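Local coordinates for protein nucleoporin NUP82 (Saccharomyces cerevisiae, PDB 3PBP) that serves as a structural constituent of the nuclear pore complex and, through this N-terminal domain, binds the nucleoporin NUP116, at residues Asn288-Gly292 with Glu293-Tyr297; Val384-Met387 with Ser388-Ser391; Pro367-Gly371 with Lys372-Ile376. The protein carries 1 engineered substitution. One frame throughout, in Å; residues are numbered along the deposited sequence.

The three contacts are local and follow one another in series, so none nests in or crosses another. Interaction 1 comes first. It closes a turn in the loop between strands 286-288 and 299-306, which lie in one propeller sheet, and it meets the NUP116 chain. Interaction 3 comes next and turns the loop after strand 362-364 into strand 372-376. Interaction 2 follows, where strand 380-385 gives way to helix 387-399. Interactions 3 and 2 touch through neighbouring strands of one sheet, with probable backbone hydrogen bonds from Val384 N to Leu373 O (2.8 Å) and from Phe386 N to Gly371 O (3.0 Å). Interaction 1 lies about 23 Å from interaction 2, centre to centre.

Interaction 1 (Asn288-Gly292 with Glu293-Tyr297); sequences NPFPG and ELYDY
Phe290 packs its ring against Leu294 and Tyr295, four and five residues on, where the loop after strand 286-288 winds into the 3-10 turn 293-296. The Phe290 side chain can be followed outward. From CB, CG stands opposite the backbone N (chi1 -170°), and this sends the ring toward the turn. CD2 is the first atom to meet a partner, with Tyr295 CZ 3.5 Å away. CE2 lies over the centre of the Tyr295 ring, 3.7 Å above its plane. CZ at the tip meets Leu294 CB at 3.4 Å, and CE1 lies a little farther from the same carbon. The edge of Phe290 therefore meets the face of Tyr295. This is a T-shaped pair, with centroids 4.8 Å apart and planes at 74°.

Leu294 has a second apolar neighbour. Its CD1 lies against the Pro291 ring, 3.5 Å from Pro291 CB. Backbone bonds close the turn. Tyr295 N donates to Gly292 O at 3.2 Å, with an N-H...O angle of 165°. Leu294 N makes a weak bond to Pro291 O at 3.3 Å.

The polar ends point to other partners. Glu293 OE1 forms salt bridges with Arg353 and Lys355 of strand 347-355. Tyr295 OH is hydrogen-bonded to the backbone N of Lys98 of the NUP116 chain, and the Tyr295 ring also meets His109 of that chain edge to face. Phe319 of strand 313-319 touches both Phe290 and Leu294. The turn thus joins the propeller to its bound partner. Carbon contacts and a backbone bond probably help to position the tyrosine, one of its faces receives the edge of Phe290, and its hydroxyl serves the interface with NUP116.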
loop_
_atom_site.group_PDB
_atom_site.type_symbol
_atom_site.label_atom_id
_atom_site.label_comp_id
_atom_site.label_asym_id
_atom_site.label_seq_id
_atom_site.Cartn_x
_atom_site.Cartn_y
_atom_site.Cartn_z
ATOM N N ASN A 288 15.703 -2.541 -8.545
ATOM C CA ASN A 288 16.999 -2.751 -9.166
ATOM C C ASN A 288 18.116 -1.858 -8.630
ATOM O O ASN A 288 17.990 -0.634 -8.608
ATOM C CB ASN A 288 16.848 -2.512 -10.662
ATOM C CG ASN A 288 17.989 -3.079 -11.464
ATOM O OD1 ASN A 288 19.048 -3.393 -10.931
ATOM N ND2 ASN A 288 17.783 -3.201 -12.761
ATOM N N PRO A 289 19.240 -2.453 -8.197
ATOM C CA PRO A 289 19.556 -3.884 -8.162
ATOM C C PRO A 289 19.252 -4.491 -6.791
ATOM O O PRO A 289 19.778 -4.032 -5.782
ATOM C CB PRO A 289 21.043 -3.896 -8.473
ATOM C CG PRO A 289 21.526 -2.676 -7.715
ATOM C CD PRO A 289 20.467 -1.640 -8.039
ATOM N N PHE A 290 18.422 -5.526 -6.754
ATOM C CA PHE A 290 18.072 -6.162 -5.490
ATOM C C PHE A 290 19.213 -6.958 -4.860
ATOM O O PHE A 290 19.785 -7.842 -5.496
ATOM C CB PHE A 290 16.877 -7.087 -5.669
ATOM C CG PHE A 290 16.319 -7.576 -4.375
ATOM C CD1 PHE A 290 15.736 -6.681 -3.477
ATOM C CD2 PHE A 290 16.416 -8.913 -4.021
ATOM C CE1 PHE A 290 15.260 -7.110 -2.236
ATOM C CE2 PHE A 290 15.941 -9.353 -2.783
ATOM C CZ PHE A 290 15.362 -8.445 -1.886
ATOM N N PRO A 291 19.545 -6.663 -3.587
ATOM C CA PRO A 291 20.615 -7.325 -2.822
ATOM C C PRO A 291 20.365 -8.820 -2.687
ATOM O O PRO A 291 19.312 -9.232 -2.198
ATOM C CB PRO A 291 20.554 -6.631 -1.459
ATOM C CG PRO A 291 19.977 -5.286 -1.776
ATOM C CD PRO A 291 18.892 -5.631 -2.764
ATOM N N GLY A 292 21.334 -9.626 -3.103
ATOM C CA GLY A 292 21.173 -11.065 -3.019
ATOM C C GLY A 292 20.863 -11.636 -1.642
ATOM O O GLY A 292 20.032 -12.531 -1.524
ATOM N N GLU A 293 21.516 -11.124 -0.603
ATOM C CA GLU A 293 21.302 -11.636 0.747
ATOM C C GLU A 293 19.842 -11.657 1.130
ATOM O O GLU A 293 19.333 -12.647 1.655
ATOM C CB GLU A 293 22.021 -10.787 1.798
ATOM C CG GLU A 293 23.496 -10.526 1.578
ATOM C CD GLU A 293 24.168 -9.977 2.841
ATOM O OE1 GLU A 293 23.674 -8.972 3.404
ATOM O OE2 GLU A 293 25.193 -10.552 3.276
ATOM N N LEU A 294 19.181 -10.535 0.870
ATOM C CA LEU A 294 17.779 -10.338 1.224
ATOM C C LEU A 294 16.768 -11.361 0.712
ATOM O O LEU A 294 15.634 -11.404 1.192
ATOM C CB LEU A 294 17.361 -8.914 0.832
ATOM C CG LEU A 294 18.213 -7.860 1.557
ATOM C CD1 LEU A 294 17.999 -6.488 0.938
ATOM C CD2 LEU A 294 17.875 -7.851 3.041
ATOM N N TYR A 295 17.164 -12.186 -0.252
ATOM C CA TYR A 295 16.243 -13.196 -0.756
ATOM C C TYR A 295 15.950 -14.193 0.366
ATOM O O TYR A 295 14.950 -14.912 0.324
ATOM C CB TYR A 295 16.841 -13.916 -1.966
ATOM C CG TYR A 295 16.580 -13.224 -3.286
ATOM C CD1 TYR A 295 15.282 -13.081 -3.774
ATOM C CD2 TYR A 295 17.632 -12.709 -4.053
ATOM C CE1 TYR A 295 15.034 -12.442 -4.989
ATOM C CE2 TYR A 295 17.388 -12.071 -5.268
ATOM C CZ TYR A 295 16.088 -11.941 -5.727
ATOM O OH TYR A 295 15.842 -11.303 -6.919
ATOM N N ASP A 296 16.820 -14.215 1.374
ATOM C CA ASP A 296 16.664 -15.121 2.508
ATOM C C ASP A 296 15.900 -14.487 3.658
ATOM O O ASP A 296 15.749 -15.100 4.708
ATOM C CB ASP A 296 18.032 -15.592 3.024
ATOM C CG ASP A 296 18.773 -16.462 2.021
ATOM O OD1 ASP A 296 18.194 -17.485 1.573
ATOM O OD2 ASP A 296 19.934 -16.123 1.687
ATOM N N TYR A 297 15.426 -13.260 3.474
ATOM C CA TYR A 297 14.683 -12.586 4.529
ATOM C C TYR A 297 13.344 -12.042 4.051
ATOM O O TYR A 297 12.954 -12.229 2.889
ATOM C CB TYR A 297 15.520 -11.463 5.132
ATOM C CG TYR A 297 16.823 -11.958 5.725
ATOM C CD1 TYR A 297 17.967 -12.103 4.934
ATOM C CD2 TYR A 297 16.902 -12.328 7.075
ATOM C CE1 TYR A 297 19.152 -12.606 5.469
ATOM C CE2 TYR A 297 18.081 -12.833 7.617
ATOM C CZ TYR A 297 19.202 -12.970 6.810
ATOM O OH TYR A 297 20.369 -13.480 7.339
#

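Interaction 2 (Val384-Met387 with Ser388-Ser391); sequences VNFM and SWAS
Phe386 and Trp389 meet at a strand-to-helix junction, inside the link between two neighbouring strands of one four-stranded propeller blade. Strand 380-385 ends here, Phe386 takes the N-cap position, and helix 387-399 begins.

The aromatic contact is slid. The Phe386 ring and the six-membered ring of Trp389 are 25° from parallel, but their centroids are 5.5 Å apart and they barely overlap. The closer approach is made by Phe386 CB, 3.2 Å from Trp389 CZ2. Outside the junction, Phe410 meets the indole with its plane steeply turned, and Leu326 touches both aromatic side chains.

Other apolar contact is light. Met387, modelled as selenomethionine, bends its chain so that SE lies 4.1 Å from Ala390 CB. Its terminal CE reaches Ser391 CB at the same range.

The polar contacts lie at the first turn of the helix. Asn385 OD1 accepts from Met387 N at 3.2 Å, two residues on. This is an Asx turn, and the donor sits above the plane of the amide carbonyl. Ala390 N donates to Phe386 O, although the place of that oxygen is less sure. Ser391 N reaches Met387 O only weakly. The serine hydroxyl adds a second bond to the same acceptor: with chi1 at 55°, OG sits between its own backbone N and carbonyl carbon and donates to Met387 O, one turn earlier, at 2.7 Å, with a C=O...OG angle of 167°.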
loop_
_atom_site.group_PDB
_atom_site.type_symbol
_atom_site.label_atom_id
_atom_site.label_comp_id
_atom_site.label_asym_id
_atom_site.label_seq_id
_atom_site.Cartn_x
_atom_site.Cartn_y
_atom_site.Cartn_z
ATOM N N VAL A 384 18.516 7.662 10.893
ATOM C CA VAL A 384 19.273 7.567 9.666
ATOM C C VAL A 384 19.127 8.933 9.007
ATOM O O VAL A 384 18.016 9.409 8.795
ATOM C CB VAL A 384 18.692 6.478 8.761
ATOM C CG1 VAL A 384 19.523 6.344 7.510
ATOM C CG2 VAL A 384 18.646 5.173 9.507
ATOM N N ASN A 385 20.247 9.577 8.707
ATOM C CA ASN A 385 20.205 10.889 8.083
ATOM C C ASN A 385 20.868 10.838 6.721
ATOM O O ASN A 385 22.090 10.774 6.632
ATOM C CB ASN A 385 20.925 11.906 8.967
ATOM C CG ASN A 385 20.866 13.311 8.405
ATOM O OD1 ASN A 385 21.329 13.573 7.291
ATOM N ND2 ASN A 385 20.294 14.229 9.177
ATOM N N PHE A 386 20.076 10.875 5.655
ATOM C CA PHE A 386 20.663 10.823 4.329
ATOM C C PHE A 386 20.625 12.106 3.521
ATOM O O PHE A 386 20.583 12.074 2.290
ATOM C CB PHE A 386 20.077 9.667 3.518
ATOM C CG PHE A 386 18.648 9.341 3.836
ATOM C CD1 PHE A 386 17.613 9.995 3.199
ATOM C CD2 PHE A 386 18.343 8.334 4.740
ATOM C CE1 PHE A 386 16.293 9.648 3.451
ATOM C CE2 PHE A 386 17.028 7.984 5.000
ATOM C CZ PHE A 386 16.000 8.643 4.350
HETATM N N MSE A 387 20.669 13.240 4.214
HETATM C CA MSE A 387 20.672 14.537 3.546
HETATM C C MSE A 387 22.061 14.853 3.000
HETATM O O MSE A 387 22.247 15.838 2.281
HETATM C CB MSE A 387 20.224 15.641 4.507
HETATM C CG MSE A 387 18.716 15.751 4.646
HETATM SE SE MSE A 387 17.818 16.072 2.926
HETATM C CE MSE A 387 17.920 18.013 2.868
ATOM N N SER A 388 23.030 14.009 3.358
ATOM C CA SER A 388 24.415 14.150 2.914
ATOM C C SER A 388 24.384 14.088 1.400
ATOM O O SER A 388 24.949 14.943 0.718
ATOM C CB SER A 388 25.269 12.992 3.445
ATOM O OG SER A 388 24.883 12.623 4.764
ATOM N N TRP A 389 23.699 13.071 0.884
ATOM C CA TRP A 389 23.579 12.871 -0.553
ATOM C C TRP A 389 22.240 13.295 -1.131
ATOM O O TRP A 389 22.172 13.770 -2.263
ATOM C CB TRP A 389 23.835 11.404 -0.911
ATOM C CG TRP A 389 23.078 10.408 -0.084
ATOM C CD1 TRP A 389 23.512 9.790 1.049
ATOM C CD2 TRP A 389 21.782 9.855 -0.372
ATOM N NE1 TRP A 389 22.576 8.879 1.484
ATOM C CE2 TRP A 389 21.504 8.900 0.631
ATOM C CE3 TRP A 389 20.829 10.074 -1.380
ATOM C CZ2 TRP A 389 20.313 8.161 0.653
ATOM C CZ3 TRP A 389 19.647 9.339 -1.355
ATOM C CH2 TRP A 389 19.403 8.396 -0.346
ATOM N N ALA A 390 21.178 13.128 -0.352
ATOM C CA ALA A 390 19.836 13.475 -0.813
ATOM C C ALA A 390 19.693 14.916 -1.272
ATOM O O ALA A 390 19.000 15.189 -2.246
ATOM C CB ALA A 390 18.826 13.183 0.272
ATOM N N SER A 391 20.348 15.836 -0.570
ATOM C CA SER A 391 20.276 17.250 -0.912
ATOM C C SER A 391 20.859 17.518 -2.293
ATOM O O SER A 391 20.363 18.363 -3.033
ATOM C CB SER A 391 21.006 18.084 0.140
ATOM O OG SER A 391 22.336 17.639 0.301
#

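Interaction 3 (Pro367-Gly371 with Lys372-Ile376); sequences PEQLG and KLYVI
Gln369 and Lys372 face each other across the hairpin loop that leads from strand 362-364 into strand 372-376, the first two strands of a four-stranded propeller blade. Gln369 comes first along the loop. Its chain bends at chi2 (-147°) and brings the amide over to the lysine. Lys372 is extended beyond CG, and its NZ donates to Gln369 OE1 at 3.1 Å, from well above the amide plane (56° out of it). The lysine chain crosses the glutamine at a slant, with Lys372 CD 3.8 Å from Gln369 NE2.

Leu370 points its side chain away from the strand; its carbonyl O packs 3.3 Å from Lys372 CG. Gly371 then turns the chain with a positive phi of 46°, a value that favours glycine, and the strand starts.

Replacing Lys372 with an alanine would probably leave Gln369 OE1 without its charged donor and its amide freer to turn. Around the pair, Gln383 of strand 380-385 touches Gln369, Lys372 and Tyr374. The other end of the amide reaches the tyrosine: the amide of Gln369 and the ring of Tyr374 are 26° from parallel, and Gln369 NE2 lies 3.2 Å from Tyr374 OH.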
loop_
_atom_site.group_PDB
_atom_site.type_symbol
_atom_site.label_atom_id
_atom_site.label_comp_id
_atom_site.label_asym_id
_atom_site.label_seq_id
_atom_site.Cartn_x
_atom_site.Cartn_y
_atom_site.Cartn_z
ATOM N N PRO A 367 7.411 15.023 9.509
ATOM C CA PRO A 367 7.250 15.960 8.389
ATOM C C PRO A 367 8.199 17.152 8.439
ATOM O O PRO A 367 8.685 17.616 7.412
ATOM C CB PRO A 367 5.792 16.384 8.514
ATOM C CG PRO A 367 5.135 15.114 8.975
ATOM C CD PRO A 367 6.098 14.610 10.043
ATOM N N GLU A 368 8.464 17.638 9.643
ATOM C CA GLU A 368 9.345 18.784 9.828
ATOM C C GLU A 368 10.828 18.570 9.483
ATOM O O GLU A 368 11.587 19.542 9.403
ATOM C CB GLU A 368 9.253 19.286 11.269
ATOM C CG GLU A 368 7.890 19.817 11.706
ATOM C CD GLU A 368 6.837 18.733 11.821
ATOM O OE1 GLU A 368 7.171 17.620 12.272
ATOM O OE2 GLU A 368 5.666 19.001 11.475
ATOM N N GLN A 369 11.250 17.320 9.285
ATOM C CA GLN A 369 12.656 17.058 8.977
ATOM C C GLN A 369 12.877 16.245 7.718
ATOM O O GLN A 369 12.616 15.048 7.706
ATOM C CB GLN A 369 13.320 16.332 10.139
ATOM C CG GLN A 369 13.157 17.023 11.474
ATOM C CD GLN A 369 14.361 16.813 12.366
ATOM O OE1 GLN A 369 15.226 17.691 12.480
ATOM N NE2 GLN A 369 14.439 15.633 12.992
ATOM N N LEU A 370 13.377 16.893 6.669
ATOM C CA LEU A 370 13.632 16.222 5.401
ATOM C C LEU A 370 14.772 15.223 5.508
ATOM O O LEU A 370 15.627 15.332 6.382
ATOM C CB LEU A 370 13.988 17.242 4.321
ATOM C CG LEU A 370 12.989 18.350 3.981
ATOM C CD1 LEU A 370 13.457 19.024 2.718
ATOM C CD2 LEU A 370 11.588 17.786 3.766
ATOM N N GLY A 371 14.777 14.251 4.605
ATOM C CA GLY A 371 15.829 13.247 4.572
ATOM C C GLY A 371 16.261 12.575 5.859
ATOM O O GLY A 371 17.390 12.088 5.937
ATOM N N LYS A 372 15.391 12.545 6.861
ATOM C CA LYS A 372 15.721 11.902 8.128
ATOM C C LYS A 372 14.659 10.874 8.470
ATOM O O LYS A 372 13.465 11.119 8.320
ATOM C CB LYS A 372 15.813 12.919 9.264
ATOM C CG LYS A 372 16.937 13.934 9.121
ATOM C CD LYS A 372 16.987 14.862 10.330
ATOM C CE LYS A 372 17.985 15.994 10.139
ATOM N NZ LYS A 372 17.994 16.876 11.342
ATOM N N LEU A 373 15.100 9.725 8.950
ATOM C CA LEU A 373 14.191 8.654 9.288
ATOM C C LEU A 373 14.535 8.084 10.655
ATOM O O LEU A 373 15.702 7.871 10.968
ATOM C CB LEU A 373 14.299 7.568 8.220
ATOM C CG LEU A 373 13.720 6.196 8.527
ATOM C CD1 LEU A 373 12.221 6.265 8.511
ATOM C CD2 LEU A 373 14.217 5.202 7.504
ATOM N N TYR A 374 13.523 7.848 11.480
ATOM C CA TYR A 374 13.749 7.266 12.793
ATOM C C TYR A 374 13.468 5.769 12.708
ATOM O O TYR A 374 12.436 5.345 12.175
ATOM C CB TYR A 374 12.840 7.924 13.839
ATOM C CG TYR A 374 13.292 9.317 14.230
ATOM C CD1 TYR A 374 14.513 9.518 14.874
ATOM C CD2 TYR A 374 12.532 10.438 13.903
ATOM C CE1 TYR A 374 14.969 10.799 15.173
ATOM C CE2 TYR A 374 12.979 11.727 14.196
ATOM C CZ TYR A 374 14.200 11.901 14.828
ATOM O OH TYR A 374 14.667 13.177 15.080
ATOM N N VAL A 375 14.402 4.966 13.203
ATOM C CA VAL A 375 14.230 3.523 13.180
ATOM C C VAL A 375 14.197 3.014 14.597
ATOM O O VAL A 375 15.165 3.139 15.330
ATOM C CB VAL A 375 15.379 2.813 12.468
ATOM C CG1 VAL A 375 15.068 1.323 12.377
ATOM C CG2 VAL A 375 15.602 3.412 11.090
ATOM N N ILE A 376 13.074 2.445 14.989
ATOM C CA ILE A 376 12.950 1.920 16.331
ATOM C C ILE A 376 13.319 0.447 16.358
ATOM O O ILE A 376 12.560 -0.408 15.893
ATOM C CB ILE A 376 11.520 2.106 16.865
ATOM C CG1 ILE A 376 11.251 3.600 17.060
ATOM C CG2 ILE A 376 11.333 1.330 18.165
ATOM C CD1 ILE A 376 9.913 3.912 17.677
#